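Side-chain contacts in sister chromatid cohesion protein (Chaetomium thermophilum, PDB 5T8V), which probably loads cohesin onto chromatin, this chain being the C-terminal fragment of the loader Scc2, built of helical HEAT repeats: residues L562-L565 and A566-R570; L427-L430 and L431-M435; K465-G468 and H469-M473; P269-R272 and Q273-D277. All blocks are in the same frame, centred on the assembly; numbering follows the deposited sequence.

Contact 1 (L562-L565 and A566-R570); sequences LGRL and AYRLR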
loop_
_atom_site.group_PDB
_atom_site.type_symbol
_atom_site.label_atom_id
_atom_site.label_comp_id
_atom_site.label_asym_id
_atom_site.label_seq_id
_atom_site.Cartn_x
_atom_site.Cartn_y
_atom_site.Cartn_z
ATOM N N LEU A 562 47.367 -8.939 -7.917
ATOM C CA LEU A 562 46.333 -9.392 -8.841
ATOM C C LEU A 562 46.906 -10.303 -9.917
ATOM O O LEU A 562 46.220 -11.221 -10.380
ATOM C CB LEU A 562 45.634 -8.189 -9.476
ATOM C CG LEU A 562 44.660 -7.442 -8.562
ATOM C CD1 LEU A 562 44.275 -6.106 -9.172
ATOM C CD2 LEU A 562 43.420 -8.284 -8.301
ATOM N N GLY A 563 48.154 -10.072 -10.329
ATOM C CA GLY A 563 48.786 -10.974 -11.277
ATOM C C GLY A 563 49.046 -12.343 -10.681
ATOM O O GLY A 563 48.828 -13.369 -11.334
ATOM N N ARG A 564 49.514 -12.379 -9.431
ATOM C CA ARG A 564 49.679 -13.657 -8.743
ATOM C C ARG A 564 48.352 -14.399 -8.665
ATOM O O ARG A 564 48.278 -15.596 -8.968
ATOM C CB ARG A 564 50.251 -13.432 -7.345
ATOM C CG ARG A 564 51.592 -12.721 -7.331
ATOM C CD ARG A 564 51.978 -12.304 -5.922
ATOM N NE ARG A 564 52.967 -11.229 -5.925
ATOM C CZ ARG A 564 53.269 -10.488 -4.866
ATOM N NH1 ARG A 564 52.659 -10.694 -3.706
ATOM N NH2 ARG A 564 54.181 -9.531 -4.967
ATOM N N LEU A 565 47.288 -13.701 -8.263
ATOM C CA LEU A 565 45.966 -14.319 -8.240
ATOM C C LEU A 565 45.571 -14.818 -9.623
ATOM O O LEU A 565 44.921 -15.862 -9.752
ATOM C CB LEU A 565 44.929 -13.325 -7.719
ATOM C CG LEU A 565 44.970 -13.015 -6.223
ATOM C CD1 LEU A 565 44.126 -11.787 -5.910
ATOM C CD2 LEU A 565 44.490 -14.209 -5.417
ATOM N N ALA A 566 45.954 -14.087 -10.671
ATOM C CA ALA A 566 45.623 -14.510 -12.026
ATOM C C ALA A 566 46.289 -15.840 -12.356
ATOM O O ALA A 566 45.629 -16.790 -12.801
ATOM C CB ALA A 566 46.038 -13.430 -13.025
ATOM N N TYR A 567 47.603 -15.932 -12.137
ATOM C CA TYR A 567 48.303 -17.191 -12.371
ATOM C C TYR A 567 47.685 -18.317 -11.550
ATOM O O TYR A 567 47.322 -19.372 -12.087
ATOM C CB TYR A 567 49.787 -17.034 -12.038
ATOM C CG TYR A 567 50.557 -18.337 -12.066
ATOM C CD1 TYR A 567 51.065 -18.842 -13.257
ATOM C CD2 TYR A 567 50.773 -19.066 -10.902
ATOM C CE1 TYR A 567 51.768 -20.034 -13.287
ATOM C CE2 TYR A 567 51.472 -20.258 -10.922
ATOM C CZ TYR A 567 51.968 -20.738 -12.117
ATOM O OH TYR A 567 52.667 -21.926 -12.142
ATOM N N ARG A 568 47.554 -18.104 -10.238
ATOM C CA ARG A 568 47.013 -19.133 -9.357
ATOM C C ARG A 568 45.667 -19.635 -9.857
ATOM O O ARG A 568 45.473 -20.840 -10.046
ATOM C CB ARG A 568 46.886 -18.587 -7.935
ATOM C CG ARG A 568 48.217 -18.266 -7.284
ATOM C CD ARG A 568 48.038 -17.470 -6.006
ATOM N NE ARG A 568 49.320 -17.007 -5.476
ATOM C CZ ARG A 568 49.453 -16.148 -4.471
ATOM N NH1 ARG A 568 48.382 -15.643 -3.873
ATOM N NH2 ARG A 568 50.663 -15.791 -4.065
ATOM N N LEU A 569 44.718 -18.721 -10.076
ATOM C CA LEU A 569 43.383 -19.135 -10.496
ATOM C C LEU A 569 43.402 -19.820 -11.855
ATOM O O LEU A 569 42.589 -20.717 -12.104
ATOM C CB LEU A 569 42.439 -17.934 -10.519
ATOM C CG LEU A 569 41.638 -17.715 -9.231
ATOM C CD1 LEU A 569 40.631 -18.836 -9.016
ATOM C CD2 LEU A 569 42.562 -17.579 -8.026
ATOM N N ARG A 570 44.310 -19.418 -12.746
ATOM C CA ARG A 570 44.441 -20.123 -14.016
ATOM C C ARG A 570 44.844 -21.576 -13.782
ATOM O O ARG A 570 44.202 -22.506 -14.292
ATOM C CB ARG A 570 45.460 -19.405 -14.902
ATOM C CG ARG A 570 45.418 -19.810 -16.370
ATOM C CD ARG A 570 46.707 -20.494 -16.792
ATOM N NE ARG A 570 47.871 -19.628 -16.628
ATOM C CZ ARG A 570 49.132 -20.032 -16.752
ATOM N NH1 ARG A 570 49.406 -21.298 -17.038
ATOM N NH2 ARG A 570 50.122 -19.167 -16.586
#
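R564 and R568, one helical turn apart on helix 556-574, run side by side and point the same way. Over one face of the R568 guanidinium lies R564 CB, 4.0 Å from CZ and offset toward the rim of the group. The R568 chain is extended from CG to NE, and CG is anti to its carbonyl carbon (chi1 -66°); this lays the chain back along the preceding turn, with CG 3.2 Å from R564 O. That same oxygen accepts the backbone N-H of R568 at 2.9 Å, in a nearly straight bond (175° at the hydrogen). On the next backbone pair, L569 N donates to L565 O, and the L569 side chain touches W540 and I544 of helix 527-550. Farther out, E350 forms a salt bridge with R568 NH2 and W506 a cation-pi contact with R568, while E561 pairs with R564 NH1. Were R568 replaced by an alanine, E350 would probably lose its charge partner, W506 its cation, and R564 CB the group beside it. The guanidinium planes are 48° apart and R564 NE lies 5.4 Å from R568 NH2, so the two like charges come near each other without a stack, and the carboxylates of E350 and E561 probably offset the repulsion.

Contact 2 (L427-L430 and L431-M435); sequences LLRL and LMLMM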
loop_
_atom_site.group_PDB
_atom_site.type_symbol
_atom_site.label_atom_id
_atom_site.label_comp_id
_atom_site.label_asym_id
_atom_site.label_seq_id
_atom_site.Cartn_x
_atom_site.Cartn_y
_atom_site.Cartn_z
ATOM N N LEU A 427 20.639 -18.358 -11.746
ATOM C CA LEU A 427 19.266 -18.512 -12.209
ATOM C C LEU A 427 18.398 -17.357 -11.727
ATOM O O LEU A 427 17.644 -16.760 -12.505
ATOM C CB LEU A 427 18.710 -19.850 -11.726
ATOM C CG LEU A 427 19.351 -21.085 -12.361
ATOM C CD1 LEU A 427 19.111 -22.312 -11.508
ATOM C CD2 LEU A 427 18.800 -21.297 -13.760
ATOM N N LEU A 428 18.502 -17.023 -10.438
ATOM C CA LEU A 428 17.738 -15.904 -9.895
ATOM C C LEU A 428 18.158 -14.583 -10.521
ATOM O O LEU A 428 17.325 -13.689 -10.697
ATOM C CB LEU A 428 17.908 -15.845 -8.378
ATOM C CG LEU A 428 17.232 -16.959 -7.581
ATOM C CD1 LEU A 428 17.758 -16.985 -6.153
ATOM C CD2 LEU A 428 15.725 -16.778 -7.591
ATOM N N ARG A 429 19.441 -14.435 -10.854
ATOM C CA ARG A 429 19.912 -13.205 -11.482
ATOM C C ARG A 429 19.270 -13.015 -12.849
ATOM O O ARG A 429 18.713 -11.951 -13.145
ATOM C CB ARG A 429 21.435 -13.228 -11.611
ATOM C CG ARG A 429 22.038 -11.946 -12.172
ATOM C CD ARG A 429 23.300 -12.228 -12.971
ATOM N NE ARG A 429 24.307 -12.933 -12.184
ATOM C CZ ARG A 429 25.431 -13.434 -12.685
ATOM N NH1 ARG A 429 25.699 -13.317 -13.978
ATOM N NH2 ARG A 429 26.288 -14.059 -11.891
ATOM N N LEU A 430 19.343 -14.039 -13.702
ATOM C CA LEU A 430 18.757 -13.914 -15.032
ATOM C C LEU A 430 17.244 -13.759 -14.952
ATOM O O LEU A 430 16.651 -12.970 -15.700
ATOM C CB LEU A 430 19.137 -15.122 -15.885
ATOM C CG LEU A 430 20.641 -15.331 -16.067
ATOM C CD1 LEU A 430 20.898 -16.572 -16.891
ATOM C CD2 LEU A 430 21.294 -14.124 -16.713
ATOM N N LEU A 431 16.601 -14.495 -14.046
ATOM C CA LEU A 431 15.165 -14.331 -13.861
ATOM C C LEU A 431 14.831 -12.896 -13.474
ATOM O O LEU A 431 13.894 -12.296 -14.016
ATOM C CB LEU A 431 14.665 -15.314 -12.802
ATOM C CG LEU A 431 13.202 -15.748 -12.903
ATOM C CD1 LEU A 431 12.978 -17.028 -12.121
ATOM C CD2 LEU A 431 12.279 -14.666 -12.396
ATOM N N MET A 432 15.605 -12.319 -12.554
ATOM C CA MET A 432 15.358 -10.951 -12.116
ATOM C C MET A 432 15.535 -9.968 -13.265
ATOM O O MET A 432 14.675 -9.112 -13.502
ATOM C CB MET A 432 16.288 -10.608 -10.950
ATOM C CG MET A 432 16.209 -9.162 -10.491
ATOM S SD MET A 432 17.306 -8.070 -11.417
ATOM C CE MET A 432 18.908 -8.619 -10.831
ATOM N N LEU A 433 16.653 -10.067 -13.989
ATOM C CA LEU A 433 16.855 -9.200 -15.147
ATOM C C LEU A 433 15.679 -9.297 -16.108
ATOM O O LEU A 433 15.222 -8.284 -16.654
ATOM C CB LEU A 433 18.155 -9.568 -15.860
ATOM C CG LEU A 433 19.446 -9.390 -15.058
ATOM C CD1 LEU A 433 20.637 -9.918 -15.847
ATOM C CD2 LEU A 433 19.659 -7.930 -14.672
ATOM N N MET A 434 15.165 -10.510 -16.315
ATOM C CA MET A 434 14.059 -10.689 -17.246
ATOM C C MET A 434 12.786 -10.028 -16.733
ATOM O O MET A 434 12.047 -9.409 -17.509
ATOM C CB MET A 434 13.834 -12.176 -17.494
ATOM C CG MET A 434 12.798 -12.468 -18.563
ATOM S SD MET A 434 12.895 -14.157 -19.165
ATOM C CE MET A 434 14.462 -14.114 -20.037
ATOM N N MET A 435 12.507 -10.144 -15.432
ATOM C CA MET A 435 11.289 -9.544 -14.894
ATOM C C MET A 435 11.372 -8.023 -14.904
ATOM O O MET A 435 10.408 -7.348 -15.284
ATOM C CB MET A 435 11.025 -10.062 -13.481
ATOM C CG MET A 435 10.787 -11.558 -13.421
ATOM S SD MET A 435 9.478 -12.108 -14.533
ATOM C CE MET A 435 10.016 -13.779 -14.884
#
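Four successive i to i+4 backbone bonds join L427-L430 to L431-M435, evidence of an unbroken alpha helix: the N-H groups of L431, M432, L433 and M434 reach the carbonyl oxygens of L427, L428, R429 and L430. The straightest is L433 N to R429 O, 2.9 Å long with 176° at the hydrogen. The side chain of L433 folds back beside its acceptor: CG is anti to the L433 carbonyl carbon (chi1 -63°) and rests 3.3 Å from R429 O. Its CD1 methyl then meets L430 CD2 at 4.3 Å, an apolar i to i+3 contact, and lies 4.4 Å from R429 CG. M432 leaves the helix differently, with CG anti to the backbone N (chi1 175°); bends at its next two torsions bring CE within 4.1 Å of R429 O. The charged end of R429 has its salt bridge with E425 one turn earlier. L431 turns to other helices, touching I383 of helix 357-391, V409 of helix 402-414 and L455 of helix 446-474, and L428 packs on F412. Helix 423-440 thus packs its leucine side against helices 357-391, 402-414 and 446-474, as the stacked helices of a HEAT-repeat solenoid do, while L433 is exposed.

Contact 3 (K465-G468 and H469-M473); sequences KLRG and HVRKM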
loop_
_atom_site.group_PDB
_atom_site.type_symbol
_atom_site.label_atom_id
_atom_site.label_comp_id
_atom_site.label_asym_id
_atom_site.label_seq_id
_atom_site.Cartn_x
_atom_site.Cartn_y
_atom_site.Cartn_z
ATOM N N LYS A 465 16.263 -10.650 3.482
ATOM C CA LYS A 465 16.600 -11.649 4.489
ATOM C C LYS A 465 18.088 -11.970 4.471
ATOM O O LYS A 465 18.711 -12.112 5.529
ATOM C CB LYS A 465 15.768 -12.912 4.269
ATOM C CG LYS A 465 16.370 -14.155 4.897
ATOM C CD LYS A 465 15.355 -15.271 5.048
ATOM C CE LYS A 465 16.044 -16.587 5.371
ATOM N NZ LYS A 465 17.142 -16.422 6.377
ATOM N N LEU A 466 18.680 -12.083 3.281
ATOM C CA LEU A 466 20.111 -12.364 3.206
ATOM C C LEU A 466 20.924 -11.253 3.858
ATOM O O LEU A 466 21.878 -11.523 4.598
ATOM C CB LEU A 466 20.536 -12.560 1.752
ATOM C CG LEU A 466 22.026 -12.823 1.524
ATOM C CD1 LEU A 466 22.224 -13.897 0.480
ATOM C CD2 LEU A 466 22.733 -11.559 1.096
ATOM N N ARG A 467 20.560 -9.996 3.600
ATOM C CA ARG A 467 21.298 -8.877 4.177
ATOM C C ARG A 467 21.174 -8.867 5.696
ATOM O O ARG A 467 22.168 -8.685 6.414
ATOM C CB ARG A 467 20.796 -7.565 3.574
ATOM C CG ARG A 467 21.235 -7.365 2.133
ATOM C CD ARG A 467 20.294 -6.457 1.367
ATOM N NE ARG A 467 20.038 -5.212 2.079
ATOM C CZ ARG A 467 20.918 -4.224 2.203
ATOM N NH1 ARG A 467 22.129 -4.336 1.669
ATOM N NH2 ARG A 467 20.588 -3.125 2.871
ATOM N N GLY A 468 19.958 -9.071 6.206
ATOM C CA GLY A 468 19.787 -9.169 7.646
ATOM C C GLY A 468 20.626 -10.281 8.244
ATOM O O GLY A 468 21.276 -10.098 9.278
ATOM N N HIS A 469 20.633 -11.448 7.595
ATOM C CA HIS A 469 21.420 -12.569 8.096
ATOM C C HIS A 469 22.907 -12.238 8.095
ATOM O O HIS A 469 23.637 -12.632 9.011
ATOM C CB HIS A 469 21.141 -13.818 7.259
ATOM C CG HIS A 469 21.735 -15.071 7.825
ATOM N ND1 HIS A 469 21.793 -15.322 9.179
ATOM C CD2 HIS A 469 22.290 -16.147 7.219
ATOM C CE1 HIS A 469 22.362 -16.496 9.383
ATOM N NE2 HIS A 469 22.673 -17.018 8.211
ATOM N N VAL A 470 23.376 -11.505 7.083
ATOM C CA VAL A 470 24.783 -11.113 7.048
ATOM C C VAL A 470 25.103 -10.191 8.216
ATOM O O VAL A 470 26.127 -10.349 8.890
ATOM C CB VAL A 470 25.130 -10.457 5.700
ATOM C CG1 VAL A 470 26.500 -9.770 5.765
ATOM C CG2 VAL A 470 25.122 -11.499 4.594
ATOM N N ARG A 471 24.238 -9.206 8.470
ATOM C CA ARG A 471 24.478 -8.313 9.600
ATOM C C ARG A 471 24.522 -9.094 10.907
ATOM O O ARG A 471 25.403 -8.871 11.750
ATOM C CB ARG A 471 23.404 -7.226 9.655
ATOM C CG ARG A 471 23.914 -5.889 10.197
ATOM C CD ARG A 471 22.809 -4.841 10.267
ATOM N NE ARG A 471 22.022 -4.792 9.036
ATOM C CZ ARG A 471 22.326 -4.058 7.968
ATOM N NH1 ARG A 471 23.411 -3.293 7.958
ATOM N NH2 ARG A 471 21.538 -4.094 6.900
ATOM N N LYS A 472 23.590 -10.033 11.085
ATOM C CA LYS A 472 23.579 -10.844 12.298
ATOM C C LYS A 472 24.879 -11.626 12.445
ATOM O O LYS A 472 25.554 -11.544 13.478
ATOM C CB LYS A 472 22.384 -11.793 12.279
ATOM C CG LYS A 472 22.154 -12.508 13.598
ATOM C CD LYS A 472 21.413 -13.815 13.401
ATOM C CE LYS A 472 21.221 -14.542 14.720
ATOM N NZ LYS A 472 20.634 -15.894 14.518
ATOM N N MET A 473 25.245 -12.398 11.419
ATOM C CA MET A 473 26.450 -13.216 11.500
ATOM C C MET A 473 27.683 -12.361 11.765
ATOM O O MET A 473 28.565 -12.751 12.539
ATOM C CB MET A 473 26.628 -14.014 10.209
ATOM C CG MET A 473 25.496 -14.979 9.903
ATOM S SD MET A 473 25.736 -15.824 8.326
ATOM C CE MET A 473 27.041 -16.961 8.786
#
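H469 opens the second segment by giving its backbone N-H to K465 O at 2.9 Å. CG stands anti to the backbone N (chi1 -171°), which carries the imidazole away from the preceding turn; M473 SD lies over one face of the ring, 3.3 Å above its plane and offset toward the rim. K465 NZ remains 5.5 Å from H469 ND1, so the two make no polar contact. V470 comes next. Its N-H goes to L466 O, and its CG2, the branch anti to the carbonyl carbon, sits 3.2 Å from that oxygen and 4.2 Å from L466 CD2, an apolar pair one turn apart. R471 then bonds through its backbone N to R467 O, and a bend at chi3 (-47°) turns its guanidinium back toward R467. The NH2 atoms of R467 and R471 are 4.3 Å apart, R467 NH2 lying at the edge of the R471 group near its plane. Both arginines face D643, which forms a salt bridge with R471 NH2 and only a long, weak ion pair with R467. K472 follows, its backbone N-H reaching G468 O at 2.9 Å, and M473 ends the segment with its N-H on H469 O. Within the fold, L466 packs on L601 and L602 of helix 590-602, while V470 touches S598 of that helix and A490 of helix 481-494, whose L494 touches R471.

Contact 4 (P269-R272 and Q273-D277); sequences PSQR and QGIID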
loop_
_atom_site.group_PDB
_atom_site.type_symbol
_atom_site.label_atom_id
_atom_site.label_comp_id
_atom_site.label_asym_id
_atom_site.label_seq_id
_atom_site.Cartn_x
_atom_site.Cartn_y
_atom_site.Cartn_z
ATOM N N PRO A 269 27.225 -30.863 -26.053
ATOM C CA PRO A 269 26.691 -29.491 -26.025
ATOM C C PRO A 269 25.493 -29.291 -26.936
ATOM O O PRO A 269 24.516 -28.641 -26.541
ATOM C CB PRO A 269 27.892 -28.642 -26.470
ATOM C CG PRO A 269 29.091 -29.477 -26.173
ATOM C CD PRO A 269 28.661 -30.896 -26.379
ATOM N N SER A 270 25.537 -29.864 -28.142
ATOM C CA SER A 270 24.532 -29.566 -29.160
ATOM C C SER A 270 23.112 -29.740 -28.637
ATOM O O SER A 270 22.206 -28.992 -29.023
ATOM C CB SER A 270 24.759 -30.459 -30.381
ATOM O OG SER A 270 24.776 -31.829 -30.016
ATOM N N GLN A 271 22.893 -30.718 -27.758
ATOM C CA GLN A 271 21.550 -31.062 -27.305
ATOM C C GLN A 271 21.279 -30.646 -25.862
ATOM O O GLN A 271 20.260 -31.055 -25.295
ATOM C CB GLN A 271 21.310 -32.565 -27.475
ATOM C CG GLN A 271 22.364 -33.460 -26.836
ATOM C CD GLN A 271 22.130 -34.931 -27.135
ATOM O OE1 GLN A 271 21.226 -35.284 -27.893
ATOM N NE2 GLN A 271 22.945 -35.797 -26.540
ATOM N N ARG A 272 22.147 -29.828 -25.260
ATOM C CA ARG A 272 21.938 -29.420 -23.874
ATOM C C ARG A 272 20.567 -28.781 -23.689
ATOM O O ARG A 272 19.757 -29.237 -22.872
ATOM C CB ARG A 272 23.045 -28.463 -23.441
ATOM C CG ARG A 272 24.351 -29.167 -23.145
ATOM C CD ARG A 272 25.458 -28.184 -22.849
ATOM N NE ARG A 272 26.728 -28.860 -22.611
ATOM C CZ ARG A 272 27.899 -28.240 -22.531
ATOM N NH1 ARG A 272 27.969 -26.923 -22.677
ATOM N NH2 ARG A 272 29.003 -28.939 -22.310
ATOM N N GLN A 273 20.286 -27.722 -24.455
ATOM C CA GLN A 273 18.977 -27.081 -24.385
ATOM C C GLN A 273 17.851 -28.091 -24.542
ATOM O O GLN A 273 16.782 -27.930 -23.941
ATOM C CB GLN A 273 18.861 -25.998 -25.459
ATOM C CG GLN A 273 17.553 -25.223 -25.413
ATOM C CD GLN A 273 17.428 -24.203 -26.531
ATOM O OE1 GLN A 273 18.336 -24.039 -27.346
ATOM N NE2 GLN A 273 16.294 -23.514 -26.575
ATOM N N GLY A 274 18.063 -29.135 -25.339
ATOM C CA GLY A 274 17.064 -30.172 -25.477
ATOM C C GLY A 274 16.825 -30.879 -24.161
ATOM O O GLY A 274 15.695 -30.929 -23.665
ATOM N N ILE A 275 17.899 -31.410 -23.579
ATOM C CA ILE A 275 17.825 -32.153 -22.327
ATOM C C ILE A 275 17.002 -31.352 -21.326
ATOM O O ILE A 275 15.907 -31.769 -20.926
ATOM C CB ILE A 275 19.235 -32.451 -21.786
ATOM C CG1 ILE A 275 19.981 -33.370 -22.756
ATOM C CG2 ILE A 275 19.165 -33.086 -20.402
ATOM C CD1 ILE A 275 21.466 -33.452 -22.503
ATOM N N ILE A 276 17.521 -30.188 -20.936
ATOM C CA ILE A 276 16.823 -29.283 -20.032
ATOM C C ILE A 276 15.359 -29.220 -20.438
ATOM O O ILE A 276 14.469 -29.542 -19.642
ATOM C CB ILE A 276 17.466 -27.884 -20.039
ATOM C CG1 ILE A 276 18.849 -27.941 -19.386
ATOM C CG2 ILE A 276 16.574 -26.871 -19.316
ATOM C CD1 ILE A 276 19.654 -26.668 -19.516
ATOM N N ASP A 277 15.107 -28.839 -21.692
ATOM C CA ASP A 277 13.735 -28.668 -22.152
ATOM C C ASP A 277 12.884 -29.874 -21.780
ATOM O O ASP A 277 11.866 -29.745 -21.092
ATOM C CB ASP A 277 13.711 -28.427 -23.663
ATOM C CG ASP A 277 13.947 -26.970 -24.025
ATOM O OD1 ASP A 277 14.550 -26.238 -23.209
ATOM O OD2 ASP A 277 13.529 -26.555 -25.128
#
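Q271 and I275 meet through both backbone and side chain where the loop after helix 247-267 turns into helix 272-282. Among the hydrogen bonds, I275 N reaches Q271 O at 2.9 Å with 165° at the hydrogen, and I276 N reaches R272 O at 3.1 Å. In each the donor lies nearly on the line of the acceptor's C=O bond. Before them, R272 N bonds to P269 O within the loop, a tight turn that leads into the helix. The van der Waals contacts come mainly from I275. Its CG1 branch is anti to the carbonyl carbon (chi1 -64°) and therefore runs back toward the helix start, 3.4 Å from Q271 O, while CD1 ends 4.4 Å from Q271 CG, an apolar pair. I276 CG1 takes the same course and lies 3.8 Å from R272 O. The charged group is that of R272, whose extended chain reaches the preceding helix: P269 CB sits 3.9 Å above the guanidinium plane, over its centre, and NE and NH2 donate to the carbonyl oxygens of F265 and L266 at the end of helix 247-267. Those bonds hold the guanidinium there, and I275 packs on I261, I264 and F265 of the same helix. With Q271 at the N-cap position, the arrangement is a helix start following a short interhelical turn, the kind of helix-to-helix connection from which a HEAT-repeat solenoid is built.

How the contacts relate
All four contacts are local, each spanning successive turns or the start of one helix, and they follow one another along the chain in the order 4, 2, 3, 1 without touching. Contact 2 is the nearest neighbour of contact 4, with centres 20 Å apart and nearest atoms about 8 Å apart; helix 357-391 packs against both. Contacts 2 and 3 lie on consecutive helices, 423-440 and 446-474, with centres 22 Å apart. Helix 357-391 also touches contact 1, whose centre is 30 Å from that of contact 2. The widest separation, 37 Å between centres, is that of contacts 3 and 4.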